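Cytochrome C-type biogenesis protein ccmF (Thermus thermophilus, PDB 6ZMQ) probably acts as a membrane-bound heme lyase in cytochrome c maturation, binding heme b among its transmembrane helices. Local coordinates at residues Tyr204-Tyr216 with Phe335-Val347. Residues are numbered along the deposited sequence; the frame is centred on the assembly and turned at random.
Sequences YAYAVAAMATRRY and FATGLGLGLLSRV. With PTY (phosphatidylethanolamine), chain E.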
ATOM      1  N   TYR A 204      -1.433  11.217 -12.956  1.00 38.59           N
ATOM      2  CA  TYR A 204      -1.527  12.578 -12.415  1.00 40.52           C
ATOM      3  C   TYR A 204      -0.902  13.588 -13.355  1.00 46.65           C
ATOM      4  O   TYR A 204      -1.505  14.634 -13.633  1.00 68.18           O
ATOM      5  CB  TYR A 204      -0.829  12.672 -11.049  1.00 42.01           C
ATOM      6  CG  TYR A 204      -0.573  14.103 -10.567  1.00 37.60           C
ATOM      7  CD1 TYR A 204      -1.600  14.845  -9.990  1.00 34.30           C
ATOM      8  CD2 TYR A 204       0.697  14.702 -10.666  1.00 34.76           C
ATOM      9  CE1 TYR A 204      -1.388  16.137  -9.542  1.00 28.79           C
ATOM     10  CE2 TYR A 204       0.912  16.003 -10.229  1.00 34.63           C
ATOM     11  CZ  TYR A 204      -0.138  16.711  -9.669  1.00 35.83           C
ATOM     12  OH  TYR A 204       0.052  17.996  -9.212  1.00 51.98           O
ATOM     13  N   ALA A 205       0.278  13.239 -13.888  1.00 35.15           N
ATOM     14  CA  ALA A 205       0.973  14.014 -14.907  1.00 36.96           C
ATOM     15  C   ALA A 205       0.088  14.264 -16.111  1.00 50.10           C
ATOM     16  O   ALA A 205      -0.160  15.430 -16.460  1.00 73.71           O
ATOM     17  CB  ALA A 205       2.236  13.260 -15.325  1.00 28.84           C
ATOM     18  N   TYR A 206      -0.529  13.186 -16.624  1.00 38.41           N
ATOM     19  CA  TYR A 206      -1.455  13.262 -17.751  1.00 33.73           C
ATOM     20  C   TYR A 206      -2.645  14.148 -17.423  1.00 40.29           C
ATOM     21  O   TYR A 206      -3.018  15.009 -18.236  1.00 46.14           O
ATOM     22  CB  TYR A 206      -1.920  11.858 -18.137  1.00 34.55           C
ATOM     23  CG  TYR A 206      -1.099  11.151 -19.204  1.00 34.78           C
ATOM     24  CD1 TYR A 206       0.082  10.494 -18.882  1.00 37.29           C
ATOM     25  CD2 TYR A 206      -1.536  11.095 -20.520  1.00 40.15           C
ATOM     26  CE1 TYR A 206       0.822   9.823 -19.838  1.00 40.64           C
ATOM     27  CE2 TYR A 206      -0.805  10.421 -21.483  1.00 39.45           C
ATOM     28  CZ  TYR A 206       0.373   9.794 -21.139  1.00 44.23           C
ATOM     29  OH  TYR A 206       1.104   9.131 -22.097  1.00 49.73           O
ATOM     30  N   ALA A 207      -3.127  14.062 -16.168  1.00 33.93           N
ATOM     31  CA  ALA A 207      -4.267  14.863 -15.737  1.00 36.28           C
ATOM     32  C   ALA A 207      -3.920  16.337 -15.683  1.00 38.48           C
ATOM     33  O   ALA A 207      -4.664  17.168 -16.219  1.00 60.30           O
ATOM     34  CB  ALA A 207      -4.745  14.401 -14.380  1.00 49.56           C
ATOM     35  N   VAL A 208      -2.731  16.666 -15.157  1.00 28.24           N
ATOM     36  CA  VAL A 208      -2.317  18.067 -15.102  1.00 32.49           C
ATOM     37  C   VAL A 208      -1.910  18.521 -16.491  1.00 40.90           C
ATOM     38  O   VAL A 208      -2.029  19.710 -16.827  1.00 55.65           O
ATOM     39  CB  VAL A 208      -1.238  18.205 -14.006  1.00 36.13           C
ATOM     40  CG1 VAL A 208      -0.641  19.605 -13.925  1.00 36.05           C
ATOM     41  CG2 VAL A 208      -1.849  17.867 -12.659  1.00 40.55           C
ATOM     42  N   ALA A 209      -1.586  17.567 -17.359  1.00 40.91           N
ATOM     43  CA  ALA A 209      -1.470  17.864 -18.768  1.00 42.32           C
ATOM     44  C   ALA A 209      -2.835  18.130 -19.384  1.00 46.46           C
ATOM     45  O   ALA A 209      -3.013  19.161 -20.048  1.00 56.71           O
ATOM     46  CB  ALA A 209      -0.771  16.700 -19.440  1.00 44.38           C
ATOM     47  N   ALA A 210      -3.822  17.266 -19.079  1.00 36.99           N
ATOM     48  CA  ALA A 210      -5.104  17.261 -19.785  1.00 38.54           C
ATOM     49  C   ALA A 210      -5.900  18.530 -19.524  1.00 45.03           C
ATOM     50  O   ALA A 210      -6.335  19.198 -20.472  1.00 53.77           O
ATOM     51  CB  ALA A 210      -5.932  16.042 -19.376  1.00 25.74           C
ATOM     52  N   MET A 211      -5.975  18.948 -18.256  1.00 37.63           N
ATOM     53  CA  MET A 211      -6.641  20.185 -17.870  1.00 38.10           C
ATOM     54  C   MET A 211      -5.928  21.433 -18.367  1.00 41.99           C
ATOM     55  O   MET A 211      -6.535  22.511 -18.371  1.00 53.35           O
ATOM     56  CB  MET A 211      -6.757  20.281 -16.345  1.00 39.87           C
ATOM     57  CG  MET A 211      -7.764  19.333 -15.736  1.00 41.30           C
ATOM     58  SD  MET A 211      -7.529  19.033 -13.965  1.00 61.43           S
ATOM     59  CE  MET A 211      -5.742  19.098 -13.761  1.00 63.16           C
ATOM     60  N   ALA A 212      -4.659  21.327 -18.754  1.00 40.25           N
ATOM     61  CA  ALA A 212      -4.025  22.449 -19.417  1.00 41.78           C
ATOM     62  C   ALA A 212      -4.057  22.330 -20.930  1.00 53.93           C
ATOM     63  O   ALA A 212      -3.923  23.348 -21.618  1.00 63.80           O
ATOM     64  CB  ALA A 212      -2.586  22.609 -18.935  1.00 40.13           C
ATOM     65  N   THR A 213      -4.228  21.122 -21.469  1.00 58.57           N
ATOM     66  CA  THR A 213      -4.224  20.955 -22.917  1.00 54.80           C
ATOM     67  C   THR A 213      -5.659  20.930 -23.444  1.00 48.58           C
ATOM     68  O   THR A 213      -5.886  20.941 -24.662  1.00 55.98           O
ATOM     69  CB  THR A 213      -3.412  19.686 -23.257  1.00 61.49           C
ATOM     70  OG1 THR A 213      -2.179  19.763 -22.537  1.00 85.44           O
ATOM     71  CG2 THR A 213      -2.976  19.629 -24.714  1.00 43.95           C
ATOM     72  N   ARG A 214      -6.625  20.939 -22.515  1.00 44.94           N
ATOM     73  CA  ARG A 214      -8.067  21.065 -22.751  1.00 39.54           C
ATOM     74  C   ARG A 214      -8.635  19.881 -23.533  1.00 50.75           C
ATOM     75  O   ARG A 214      -9.665  20.000 -24.202  1.00 67.64           O
ATOM     76  CB  ARG A 214      -8.441  22.402 -23.409  1.00 41.90           C
ATOM     77  CG  ARG A 214      -8.079  23.602 -22.548  1.00 56.81           C
ATOM     78  CD  ARG A 214      -7.235  24.619 -23.297  1.00 82.43           C
ATOM     79  NE  ARG A 214      -6.613  25.563 -22.375  1.00 77.24           N
ATOM     80  CZ  ARG A 214      -5.519  26.267 -22.647  1.00 77.58           C
ATOM     81  NH1 ARG A 214      -4.939  26.161 -23.834  1.00 81.97           N
ATOM     82  NH2 ARG A 214      -5.019  27.097 -21.743  1.00 73.70           N
ATOM     83  N   ARG A 215      -7.974  18.730 -23.413  1.00 51.38           N
ATOM     84  CA  ARG A 215      -8.448  17.437 -23.905  1.00 56.39           C
ATOM     85  C   ARG A 215      -8.724  16.572 -22.675  1.00 52.17           C
ATOM     86  O   ARG A 215      -7.811  15.936 -22.139  1.00 57.57           O
ATOM     87  CB  ARG A 215      -7.415  16.810 -24.841  1.00 73.00           C
ATOM     88  CG  ARG A 215      -7.203  17.617 -26.112  1.00 86.33           C
ATOM     89  CD  ARG A 215      -6.404  16.867 -27.174  1.00 88.64           C
ATOM     90  NE  ARG A 215      -5.459  17.769 -27.831  1.00 90.07           N
ATOM     91  CZ  ARG A 215      -4.152  17.781 -27.597  1.00 90.82           C
ATOM     92  NH1 ARG A 215      -3.637  16.944 -26.715  1.00 88.92           N
ATOM     93  NH2 ARG A 215      -3.361  18.631 -28.239  1.00 91.37           N
ATOM     94  N   TYR A 216      -9.994  16.513 -22.254  1.00 39.71           N
ATOM     95  CA  TYR A 216     -10.356  16.144 -20.889  1.00 36.14           C
ATOM     96  C   TYR A 216     -10.783  14.698 -20.713  1.00 38.34           C
ATOM     97  O   TYR A 216     -10.967  14.265 -19.569  1.00 49.94           O
ATOM     98  CB  TYR A 216     -11.512  17.019 -20.381  1.00 43.57           C
ATOM     99  CG  TYR A 216     -11.271  18.498 -20.469  1.00 48.06           C
ATOM    100  CD1 TYR A 216     -10.420  19.136 -19.576  1.00 50.12           C
ATOM    101  CD2 TYR A 216     -11.921  19.266 -21.433  1.00 52.74           C
ATOM    102  CE1 TYR A 216     -10.197  20.494 -19.658  1.00 58.43           C
ATOM    103  CE2 TYR A 216     -11.711  20.625 -21.521  1.00 63.54           C
ATOM    104  CZ  TYR A 216     -10.851  21.232 -20.632  1.00 71.04           C
ATOM    105  OH  TYR A 216     -10.646  22.586 -20.717  1.00 91.30           O
ATOM    106  N   PHE A 335       2.065  21.920  -3.096  1.00 38.09           N
ATOM    107  CA  PHE A 335       2.236  22.230  -4.514  1.00 44.00           C
ATOM    108  C   PHE A 335       1.433  21.285  -5.405  1.00 45.73           C
ATOM    109  O   PHE A 335       0.754  21.738  -6.336  1.00 38.65           O
ATOM    110  CB  PHE A 335       3.733  22.188  -4.854  1.00 54.90           C
ATOM    111  CG  PHE A 335       4.050  22.391  -6.311  1.00 60.62           C
ATOM    112  CD1 PHE A 335       4.110  23.672  -6.841  1.00 59.64           C
ATOM    113  CD2 PHE A 335       4.296  21.304  -7.150  1.00 65.60           C
ATOM    114  CE1 PHE A 335       4.397  23.869  -8.179  1.00 64.04           C
ATOM    115  CE2 PHE A 335       4.574  21.493  -8.483  1.00 65.22           C
ATOM    116  CZ  PHE A 335       4.628  22.778  -8.999  1.00 67.86           C
ATOM    117  N   ALA A 336       1.478  19.978  -5.111  1.00 47.97           N
ATOM    118  CA  ALA A 336       0.812  18.967  -5.938  1.00 49.88           C
ATOM    119  C   ALA A 336      -0.713  19.100  -5.900  1.00 53.39           C
ATOM    120  O   ALA A 336      -1.371  19.168  -6.958  1.00 62.80           O
ATOM    121  CB  ALA A 336       1.244  17.569  -5.495  1.00 49.84           C
ATOM    122  N   THR A 337      -1.291  19.105  -4.681  1.00 45.15           N
ATOM    123  CA  THR A 337      -2.737  19.307  -4.524  1.00 46.16           C
ATOM    124  C   THR A 337      -3.209  20.650  -5.073  1.00 62.52           C
ATOM    125  O   THR A 337      -4.254  20.708  -5.744  1.00 75.45           O
ATOM    126  CB  THR A 337      -3.171  19.169  -3.054  1.00 41.97           C
ATOM    127  OG1 THR A 337      -2.170  19.702  -2.177  1.00 54.17           O
ATOM    128  CG2 THR A 337      -3.556  17.749  -2.686  1.00 38.00           C
ATOM    129  N   GLY A 338      -2.436  21.724  -4.838  1.00 57.91           N
ATOM    130  CA  GLY A 338      -2.827  23.037  -5.317  1.00 47.06           C
ATOM    131  C   GLY A 338      -2.796  23.140  -6.826  1.00 45.93           C
ATOM    132  O   GLY A 338      -3.689  23.730  -7.429  1.00 57.80           O
ATOM    133  N   LEU A 339      -1.801  22.507  -7.457  1.00 39.28           N
ATOM    134  CA  LEU A 339      -1.673  22.552  -8.911  1.00 32.78           C
ATOM    135  C   LEU A 339      -2.792  21.783  -9.607  1.00 44.07           C
ATOM    136  O   LEU A 339      -3.458  22.336 -10.504  1.00 65.93           O
ATOM    137  CB  LEU A 339      -0.302  22.008  -9.311  1.00 37.87           C
ATOM    138  CG  LEU A 339      -0.073  21.510 -10.735  1.00 49.43           C
ATOM    139  CD1 LEU A 339      -0.085  22.685 -11.697  1.00 56.92           C
ATOM    140  CD2 LEU A 339       1.229  20.721 -10.845  1.00 59.21           C
ATOM    141  N   GLY A 340      -3.036  20.534  -9.181  1.00 43.17           N
ATOM    142  CA  GLY A 340      -4.083  19.737  -9.813  1.00 45.25           C
ATOM    143  C   GLY A 340      -5.483  20.289  -9.591  1.00 47.96           C
ATOM    144  O   GLY A 340      -6.280  20.407 -10.531  1.00 51.93           O
ATOM    145  N   LEU A 341      -5.789  20.695  -8.355  1.00 45.91           N
ATOM    146  CA  LEU A 341      -7.128  21.216  -8.110  1.00 44.06           C
ATOM    147  C   LEU A 341      -7.285  22.664  -8.560  1.00 50.61           C
ATOM    148  O   LEU A 341      -8.411  23.089  -8.815  1.00 54.22           O
ATOM    149  CB  LEU A 341      -7.490  21.018  -6.636  1.00 36.95           C
ATOM    150  CG  LEU A 341      -7.429  19.547  -6.180  1.00 35.80           C
ATOM    151  CD1 LEU A 341      -8.049  19.367  -4.814  1.00 36.83           C
ATOM    152  CD2 LEU A 341      -8.128  18.600  -7.171  1.00 39.73           C
ATOM    153  N   GLY A 342      -6.187  23.400  -8.758  1.00 51.00           N
ATOM    154  CA  GLY A 342      -6.292  24.701  -9.399  1.00 55.91           C
ATOM    155  C   GLY A 342      -6.619  24.595 -10.876  1.00 59.99           C
ATOM    156  O   GLY A 342      -7.479  25.326 -11.389  1.00 52.73           O
ATOM    157  N   LEU A 343      -5.948  23.674 -11.584  1.00 65.40           N
ATOM    158  CA  LEU A 343      -6.298  23.493 -12.990  1.00 54.37           C
ATOM    159  C   LEU A 343      -7.644  22.795 -13.180  1.00 58.28           C
ATOM    160  O   LEU A 343      -8.258  22.964 -14.240  1.00 58.19           O
ATOM    161  CB  LEU A 343      -5.205  22.739 -13.748  1.00 41.05           C
ATOM    162  CG  LEU A 343      -3.788  23.312 -13.830  1.00 31.25           C
ATOM    163  CD1 LEU A 343      -2.952  22.455 -14.761  1.00 28.40           C
ATOM    164  CD2 LEU A 343      -3.802  24.758 -14.318  1.00 37.80           C
ATOM    165  N   LEU A 344      -8.138  22.045 -12.183  1.00 48.87           N
ATOM    166  CA  LEU A 344      -9.529  21.591 -12.263  1.00 55.48           C
ATOM    167  C   LEU A 344     -10.510  22.713 -11.928  1.00 52.56           C
ATOM    168  O   LEU A 344     -11.621  22.754 -12.470  1.00 55.42           O
ATOM    169  CB  LEU A 344      -9.746  20.344 -11.392  1.00 61.29           C
ATOM    170  CG  LEU A 344     -11.139  19.711 -11.280  1.00 60.05           C
ATOM    171  CD1 LEU A 344     -11.137  18.270 -11.696  1.00 66.13           C
ATOM    172  CD2 LEU A 344     -11.586  19.808  -9.846  1.00 56.94           C
ATOM    173  N   SER A 345     -10.113  23.638 -11.052  1.00 52.84           N
ATOM    174  CA  SER A 345     -10.939  24.801 -10.753  1.00 60.87           C
ATOM    175  C   SER A 345     -11.114  25.703 -11.970  1.00 67.64           C
ATOM    176  O   SER A 345     -12.180  26.302 -12.153  1.00 65.82           O
ATOM    177  CB  SER A 345     -10.327  25.586  -9.598  1.00 65.95           C
ATOM    178  OG  SER A 345     -10.578  26.969  -9.760  1.00 70.90           O
ATOM    179  N   ARG A 346     -10.089  25.806 -12.823  1.00 65.41           N
ATOM    180  CA  ARG A 346     -10.266  26.587 -14.049  1.00 66.66           C
ATOM    181  C   ARG A 346     -10.991  25.801 -15.150  1.00 60.90           C
ATOM    182  O   ARG A 346     -11.231  26.337 -16.239  1.00 66.59           O
ATOM    183  CB  ARG A 346      -8.935  27.166 -14.532  1.00 77.19           C
ATOM    184  CG  ARG A 346      -7.865  26.240 -15.061  1.00 87.63           C
ATOM    185  CD  ARG A 346      -6.917  27.113 -15.892  1.00 90.99           C
ATOM    186  NE  ARG A 346      -5.838  26.403 -16.571  1.00 94.25           N
ATOM    187  CZ  ARG A 346      -5.781  26.174 -17.880  1.00 92.09           C
ATOM    188  NH1 ARG A 346      -4.687  25.652 -18.415  1.00 87.35           N
ATOM    189  NH2 ARG A 346      -6.772  26.561 -18.670  1.00 98.67           N
ATOM    190  N   VAL A 347     -11.300  24.524 -14.921  1.00 50.94           N
ATOM    191  CA  VAL A 347     -12.270  23.855 -15.799  1.00 49.06           C
ATOM    192  C   VAL A 347     -13.295  23.021 -15.028  1.00 60.06           C
ATOM    193  O   VAL A 347     -14.501  23.117 -15.254  1.00 44.71           O
ATOM    194  CB  VAL A 347     -11.580  22.970 -16.838  1.00 41.49           C
ATOM    195  CG1 VAL A 347     -11.019  21.725 -16.188  1.00 39.10           C
ATOM    196  CG2 VAL A 347     -12.578  22.600 -17.919  1.00 41.40           C
TER
HETATM  197  C1  PTY E 704      15.027  25.126   5.446  1.00112.70           C
HETATM  198  C2  PTY E 704      15.583  26.897  12.359  1.00 95.83           C
HETATM  199  C3  PTY E 704      14.539  26.021  11.667  1.00 97.08           C
HETATM  200  O4  PTY E 704      15.831  24.031   5.119  1.00108.88           O
HETATM  201  C5  PTY E 704      13.440  24.181   7.176  1.00104.98           C
HETATM  202  C6  PTY E 704      13.576  24.729   5.743  1.00106.78           C
HETATM  203  O7  PTY E 704      13.071  23.823   4.777  1.00103.46           O
HETATM  204  C8  PTY E 704      12.296  24.391   3.734  1.00 92.46           C
HETATM  205  O10 PTY E 704      12.184  25.568   3.665  1.00100.69           O
HETATM  206  C11 PTY E 704      11.580  23.519   2.683  1.00 77.64           C
HETATM  207  C12 PTY E 704      10.955  24.349   1.539  1.00 63.40           C
HETATM  208  C13 PTY E 704       9.788  23.627   0.831  1.00 48.74           C
HETATM  209  C14 PTY E 704       9.819  23.746  -0.702  1.00 42.70           C
HETATM  210  C15 PTY E 704       9.225  22.505  -1.389  1.00 41.10           C
HETATM  211  C16 PTY E 704       8.567  22.815  -2.746  1.00 39.15           C
HETATM  212  C17 PTY E 704       9.233  22.006  -3.872  1.00 35.49           C
HETATM  213  C18 PTY E 704       8.286  21.695  -5.041  1.00 35.78           C
HETATM  214  C19 PTY E 704       9.066  21.087  -6.214  1.00 43.34           C
HETATM  215  C20 PTY E 704       8.222  21.096  -7.496  1.00 50.54           C
HETATM  216  C21 PTY E 704       9.114  21.052  -8.742  1.00 54.65           C
HETATM  217  C22 PTY E 704       8.572  21.977  -9.840  1.00 65.92           C
HETATM  218  C23 PTY E 704       7.464  21.285 -10.641  1.00 76.57           C
HETATM  219  C24 PTY E 704       7.029  22.159 -11.824  1.00 68.70           C
HETATM  220  C25 PTY E 704       6.085  21.410 -12.769  1.00 55.34           C
HETATM  221  C26 PTY E 704       4.730  22.120 -12.829  1.00 42.70           C
HETATM  222  C27 PTY E 704       4.148  22.055 -14.240  1.00 36.68           C
HETATM  223  C28 PTY E 704       2.645  22.304 -14.151  1.00 31.52           C
HETATM  224  C29 PTY E 704       2.098  22.826 -15.476  1.00 29.06           C
HETATM  225  C30 PTY E 704      16.920  24.394   4.314  1.00 97.46           C
HETATM  226  C31 PTY E 704      16.718  24.570   2.808  1.00 84.74           C
HETATM  227  O30 PTY E 704      17.988  24.580   4.797  1.00 95.70           O
HETATM  228  C32 PTY E 704      16.023  23.331   2.242  1.00 71.14           C
HETATM  229  C33 PTY E 704      15.563  23.555   0.800  1.00 59.33           C
HETATM  230  C34 PTY E 704      15.098  22.226   0.199  1.00 53.13           C
HETATM  231  C35 PTY E 704      14.564  22.446  -1.218  1.00 52.38           C
HETATM  232  C36 PTY E 704      14.730  21.184  -2.067  1.00 58.17           C
HETATM  233  C37 PTY E 704      14.874  21.573  -3.538  1.00 73.52           C
HETATM  234  C38 PTY E 704      13.731  20.960  -4.349  1.00 68.82           C
HETATM  235  C39 PTY E 704      13.727  21.494  -5.783  1.00 74.54           C
HETATM  236  C40 PTY E 704      12.583  22.496  -5.950  1.00 83.29           C
HETATM  237  C41 PTY E 704      12.330  22.803  -7.427  1.00 79.67           C
HETATM  238  C42 PTY E 704      13.147  24.022  -7.852  1.00 63.56           C
HETATM  239  C43 PTY E 704      12.506  24.661  -9.081  1.00 51.60           C
HETATM  240  C44 PTY E 704      13.338  24.299 -10.306  1.00 44.85           C
HETATM  241  P1  PTY E 704      14.436  25.802   9.058  0.38109.61           P
HETATM  242  O11 PTY E 704      15.095  25.429  10.525  1.00102.80           O
HETATM  243  O12 PTY E 704      13.008  26.252   9.256  1.00113.21           O
HETATM  244  O13 PTY E 704      15.220  26.955   8.482  1.00116.29           O
HETATM  245  O14 PTY E 704      14.523  24.524   8.009  1.00106.10           O
HETATM  246  N1  PTY E 704      15.084  28.258  12.449  1.00 96.14           N
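The backbone oxygen of Ala-336 accepts two hydrogen bonds, one within its own helix from Gly-340 N and one across the contact from Tyr-204 OH, at 2.9 Å. The two donors reach it from opposite faces of the carbonyl plane; the tyrosine arrives at a C=O...O angle of 112°, tilted somewhat from that plane. With CG anti to the backbone N, the phenol puts its hydroxyl within bonding distance of helix 335-345, while Val-208 CG2 lies over one ring face, offset toward the rim, and Phe-299 stacks with the ring. Val-208 CG1 packs against Leu-339 CG at 3.8 Å, and Leu-339 CD1 also meets acyl carbon C28 of a phosphatidylethanolamine, 3.7 Å away. The segments belong to two predicted transmembrane helices that run roughly parallel: their local axes approach to 9.2 Å at an angle of 30°. Near the closest CA pair, Val-208 and Gly-340, the glycine presents bare backbone to the valine, with CG2 4.1 Å from Gly-340 CA. One turn on, Met-211 SD lies 3.6 Å from Leu-344 CB, and the bend at chi3 brings CE to 3.7 Å from Leu-343 CB; Phe-292 of helix 288-307 touches both Met-211 and Leu-344. Farther along, Val-347 CG2 packs 3.5 Å from Tyr-216 CZ. Met-211 O sits over one face of the Arg-346 guanidinium, toward its rim, and the plane of that group stands 62° from that of Arg-214, a close pairing of like charges at the surface.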